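Local coordinates for protein exopolyphosphatase (Cytophaga hutchinsonii, PDB 3MDQ) that probably hydrolyses inorganic polyphosphate from the chain end, releasing orthophosphate, as an exopolyphosphatase of the Ppx/GppA family in the actin-like ATPase clan, at residues Ala112-Ala115 with Glu116-Arg120; Val303-Thr306 with Met307-Gly310. All coordinates share one frame; numbering follows the deposited sequence.

Contact 1 of 2, residues Ala112-Ala115 with Glu116-Arg120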
loop_
_atom_site.group_PDB
_atom_site.type_symbol
_atom_site.label_atom_id
_atom_site.label_comp_id
_atom_site.label_asym_id
_atom_site.label_seq_id
_atom_site.Cartn_x
_atom_site.Cartn_y
_atom_site.Cartn_z
ATOM N N ALA A 112 7.145 -0.530 11.643
ATOM C CA ALA A 112 6.429 -1.428 12.549
ATOM C C ALA A 112 5.031 -0.884 12.776
ATOM O O ALA A 112 4.037 -1.606 12.715
ATOM C CB ALA A 112 7.187 -1.634 13.918
ATOM N N ARG A 113 4.938 0.419 13.053
ATOM C CA ARG A 113 3.643 1.003 13.387
ATOM C C ARG A 113 2.771 1.064 12.165
ATOM O O ARG A 113 1.558 0.834 12.239
ATOM C CB ARG A 113 3.828 2.416 13.911
ATOM C CG ARG A 113 2.564 3.085 14.402
ATOM C CD ARG A 113 1.966 2.325 15.541
ATOM N NE ARG A 113 0.696 2.916 15.993
ATOM C CZ ARG A 113 -0.314 2.197 16.461
ATOM N NH1 ARG A 113 -0.252 0.889 16.493
ATOM N NH2 ARG A 113 -1.443 2.785 16.843
ATOM N N GLU A 114 3.371 1.359 11.013
ATOM C CA GLU A 114 2.657 1.320 9.726
ATOM C C GLU A 114 2.013 -0.079 9.502
ATOM O O GLU A 114 0.838 -0.189 9.141
ATOM C CB GLU A 114 3.613 1.657 8.565
ATOM C CG GLU A 114 2.975 1.714 7.224
ATOM C CD GLU A 114 3.952 2.077 6.104
ATOM O OE1 GLU A 114 5.170 2.169 6.376
ATOM O OE2 GLU A 114 3.505 2.233 4.919
ATOM N N ALA A 115 2.780 -1.114 9.762
ATOM C CA ALA A 115 2.264 -2.464 9.628
ATOM C C ALA A 115 1.071 -2.720 10.562
ATOM O O ALA A 115 0.042 -3.301 10.161
ATOM C CB ALA A 115 3.385 -3.477 9.880
ATOM N N GLU A 116 1.200 -2.298 11.807
ATOM C CA GLU A 116 0.102 -2.464 12.782
ATOM C C GLU A 116 -1.166 -1.776 12.306
ATOM O O GLU A 116 -2.290 -2.304 12.429
ATOM C CB GLU A 116 0.525 -1.955 14.154
ATOM C CG GLU A 116 1.629 -2.768 14.757
ATOM C CD GLU A 116 2.274 -2.103 15.944
ATOM O OE1 GLU A 116 1.978 -0.940 16.274
ATOM O OE2 GLU A 116 3.157 -2.759 16.525
ATOM N N LEU A 117 -1.018 -0.540 11.829
ATOM C CA LEU A 117 -2.173 0.242 11.430
ATOM C C LEU A 117 -2.804 -0.352 10.181
ATOM O O LEU A 117 -4.027 -0.453 10.095
ATOM C CB LEU A 117 -1.777 1.705 11.219
ATOM C CG LEU A 117 -1.349 2.473 12.442
ATOM C CD1 LEU A 117 -0.637 3.762 12.011
ATOM C CD2 LEU A 117 -2.572 2.797 13.342
ATOM N N ILE A 118 -1.991 -0.760 9.215
ATOM C CA ILE A 118 -2.511 -1.453 8.033
ATOM C C ILE A 118 -3.359 -2.657 8.470
ATOM O O ILE A 118 -4.481 -2.861 7.967
ATOM C CB ILE A 118 -1.399 -1.908 7.095
ATOM C CG1 ILE A 118 -0.786 -0.671 6.416
ATOM C CG2 ILE A 118 -1.936 -2.927 6.067
ATOM C CD1 ILE A 118 0.600 -0.912 5.814
ATOM N N PHE A 119 -2.826 -3.461 9.379
ATOM C CA PHE A 119 -3.562 -4.673 9.789
ATOM C C PHE A 119 -4.888 -4.352 10.474
ATOM O O PHE A 119 -5.871 -5.100 10.299
ATOM C CB PHE A 119 -2.720 -5.611 10.652
ATOM C CG PHE A 119 -3.200 -7.035 10.663
ATOM C CD1 PHE A 119 -3.096 -7.836 9.531
ATOM C CD2 PHE A 119 -3.759 -7.569 11.793
ATOM C CE1 PHE A 119 -3.501 -9.157 9.541
ATOM C CE2 PHE A 119 -4.148 -8.927 11.818
ATOM C CZ PHE A 119 -4.026 -9.683 10.718
ATOM N N ARG A 120 -4.961 -3.240 11.214
ATOM C CA ARG A 120 -6.262 -2.842 11.772
ATOM C C ARG A 120 -7.274 -2.586 10.657
ATOM O O ARG A 120 -8.448 -2.924 10.815
ATOM C CB ARG A 120 -6.125 -1.599 12.657
ATOM C CG ARG A 120 -7.432 -1.071 13.184
ATOM C CD ARG A 120 -8.044 -2.039 14.203
ATOM N NE ARG A 120 -9.376 -1.634 14.661
ATOM C CZ ARG A 120 -10.519 -1.928 14.058
ATOM N NH1 ARG A 120 -10.562 -2.598 12.918
ATOM N NH2 ARG A 120 -11.652 -1.503 14.608
#

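Contact 2 of 2, residues Val303-Thr306 with Met307-Gly310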
loop_
_atom_site.group_PDB
_atom_site.type_symbol
_atom_site.label_atom_id
_atom_site.label_comp_id
_atom_site.label_asym_id
_atom_site.label_seq_id
_atom_site.Cartn_x
_atom_site.Cartn_y
_atom_site.Cartn_z
ATOM N N VAL A 303 -5.843 3.728 10.186
ATOM C CA VAL A 303 -5.749 4.958 10.984
ATOM C C VAL A 303 -7.135 5.370 11.508
ATOM O O VAL A 303 -7.317 5.649 12.708
ATOM C CB VAL A 303 -5.060 6.080 10.174
ATOM C CG1 VAL A 303 -5.231 7.440 10.847
ATOM C CG2 VAL A 303 -3.581 5.750 9.942
ATOM N N LEU A 304 -8.119 5.422 10.600
ATOM C CA LEU A 304 -9.498 5.763 10.962
ATOM C C LEU A 304 -10.010 4.859 12.060
ATOM O O LEU A 304 -10.520 5.346 13.074
ATOM C CB LEU A 304 -10.395 5.683 9.739
ATOM C CG LEU A 304 -11.895 5.778 9.990
ATOM C CD1 LEU A 304 -12.307 7.146 10.538
ATOM C CD2 LEU A 304 -12.660 5.416 8.705
ATOM N N TYR A 305 -9.855 3.544 11.880
ATOM C CA TYR A 305 -10.480 2.636 12.845
ATOM C C TYR A 305 -9.721 2.607 14.178
ATOM O O TYR A 305 -10.325 2.407 15.226
ATOM C CB TYR A 305 -10.697 1.255 12.246
ATOM C CG TYR A 305 -11.914 1.233 11.355
ATOM C CD1 TYR A 305 -13.179 1.123 11.911
ATOM C CD2 TYR A 305 -11.825 1.380 9.986
ATOM C CE1 TYR A 305 -14.325 1.137 11.117
ATOM C CE2 TYR A 305 -13.004 1.436 9.185
ATOM C CZ TYR A 305 -14.221 1.297 9.772
ATOM O OH TYR A 305 -15.369 1.320 8.987
ATOM N N THR A 306 -8.425 2.869 14.143
ATOM C CA THR A 306 -7.628 3.033 15.362
ATOM C C THR A 306 -8.148 4.232 16.137
ATOM O O THR A 306 -8.371 4.169 17.345
ATOM C CB THR A 306 -6.116 3.128 15.036
ATOM O OG1 THR A 306 -5.716 1.895 14.448
ATOM C CG2 THR A 306 -5.281 3.371 16.264
HETATM N N MSE A 307 -8.427 5.324 15.419
HETATM C CA MSE A 307 -9.017 6.538 16.031
HETATM C C MSE A 307 -10.398 6.233 16.627
HETATM O O MSE A 307 -10.688 6.653 17.735
HETATM C CB MSE A 307 -9.111 7.679 15.010
HETATM C CG MSE A 307 -7.752 8.250 14.676
HETATM SE SE MSE A 307 -7.839 9.443 13.107
HETATM C CE MSE A 307 -8.736 10.941 14.058
ATOM N N LEU A 308 -11.245 5.546 15.882
ATOM C CA LEU A 308 -12.578 5.203 16.354
ATOM C C LEU A 308 -12.517 4.252 17.559
ATOM O O LEU A 308 -13.393 4.307 18.444
ATOM C CB LEU A 308 -13.434 4.585 15.233
ATOM C CG LEU A 308 -13.754 5.509 14.029
ATOM C CD1 LEU A 308 -14.527 4.783 12.944
ATOM C CD2 LEU A 308 -14.492 6.768 14.532
ATOM N N ASP A 309 -11.504 3.387 17.617
ATOM C CA ASP A 309 -11.290 2.499 18.776
ATOM C C ASP A 309 -10.929 3.320 20.025
ATOM O O ASP A 309 -11.033 2.808 21.183
ATOM C CB ASP A 309 -10.146 1.489 18.539
ATOM C CG ASP A 309 -10.481 0.369 17.550
ATOM O OD1 ASP A 309 -11.653 0.125 17.169
ATOM O OD2 ASP A 309 -9.514 -0.333 17.115
ATOM N N GLY A 310 -10.479 4.563 19.838
ATOM C CA GLY A 310 -9.924 5.377 20.929
ATOM C C GLY A 310 -8.482 5.066 21.288
ATOM O O GLY A 310 -8.099 5.086 22.491
#

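Contact 1 of 2, residues Ala112-Ala115 with Glu116-Arg120
Ala-112 opens this local i to i+4 packing by accepting a hydrogen bond from the backbone N of Glu-116 on its carbonyl O, and the Glu-116 CG lies 3.4 Å from that same Ala-112 O. One residue on, Arg-113 does more. Its CG stands anti to the backbone N (chi1 -175°), and a bend at chi2 (61°) turns the chain along the helix toward the following turn. There NH1 meets Glu-116 OE1 at 2.9 Å in a salt bridge. The carboxylate oxygen lies close to the guanidinium plane but is approached on its anti side, and the two flat groups are turned 73° apart. Leu-117 sets CD2 over the rim of one guanidinium face, 3.7 Å from Arg-113 NH2. The NE of Arg-113 is held by the carbonyl of Val-313, while the other oxygen of Glu-116 pairs with Lys-156, so each charged group has a second partner, which probably limits its rotation. Glu-114 points off another flank of the helix, fully extended, its OE1 in a salt bridge with Arg-86. Its CG runs side by side with Ile-118, 3.8 Å from Ile-118 CD1, and its backbone O accepts a hydrogen bond from Ile-118 N at 2.9 Å. Ala-115 completes the series by accepting one from Phe-119 N on its carbonyl O; its small methyl faces Glu-144 and Ile-146 of strand 143-148. A sulfate, probably from the crystallisation liquor, lies about 4 Å from the Glu-114 side chain and may mark a pocket there. The whole is regular alpha-helix with an i to i+3 salt bridge on one flank, and helix 111-125 packs against the strands of one lobe and helix 299-309 of the other in the two-lobed actin-like ATPase fold.

Contact 2 of 2, residues Val303-Thr306 with Met307-Gly310
Leu-308 drops its CD1 methyl into the notch between the side chains of Leu-304 and Tyr-305, one turn back along the helix. Leu-308 CD1 stands 4.0 Å from Leu-304 CD1 and equally far from Tyr-305 CD1, so a single methyl fills the hollow between a branched aliphatic chain and an aromatic ring that it meets obliquely. Its CG lies anti to the carbonyl carbon (chi1 -64°), which swings the branch back over the preceding turn. Were Leu-308 replaced by an alanine, the notch would probably be left open, with the Tyr-305 ring and Leu-304 losing the methyl they share. On another flank Val-303 and Met-307, a selenomethionine, lie side by side and point the same way. The bulky SE rests 4.0 Å from Val-303 CG1, while the CG of Met-307 lies 3.3 Å from Val-303 O. The backbone is ordinary helix until its end: Asp-309 N reaches Tyr-305 O at 2.8 Å, and Gly-310, with positive phi (80°), ends the helix in a Schellman motif. Thr-306 turns its hydroxyl back to the carbonyl of Gly-302, and the Tyr-305 hydroxyl is hydrogen-bonded to a glycerol, probably from the crystallisation liquor. These bumps divide between two surroundings. Leu-304, Met-307 and Leu-308 pack on Ile-6 of strand 5-11, with Leu-304 and Leu-308 also touching strand 15-24, whereas Tyr-305 and Thr-306 lean against helix 111-125.

From the N terminus, contact 1 comes first, within helix 111-125, and contact 2 follows much later, within helix 299-309; they stand in series, neither nested nor crossing. Each joins adjoining turns of one helix and closes no long loop. What brings them together, with centres about 12 Å apart, is the packing of the two helices: Arg-120 NE forms a salt bridge of 2.8 Å with Asp-309 OD2, and the Arg-120 guanidinium carbon lies near Tyr-305 CB. Leu-117 CD2 also packs on Thr-306 OG1. The pair thus links the sheet containing strand 143-148, against which contact 1 packs, to the sheet containing strand 5-11, against which contact 2 packs.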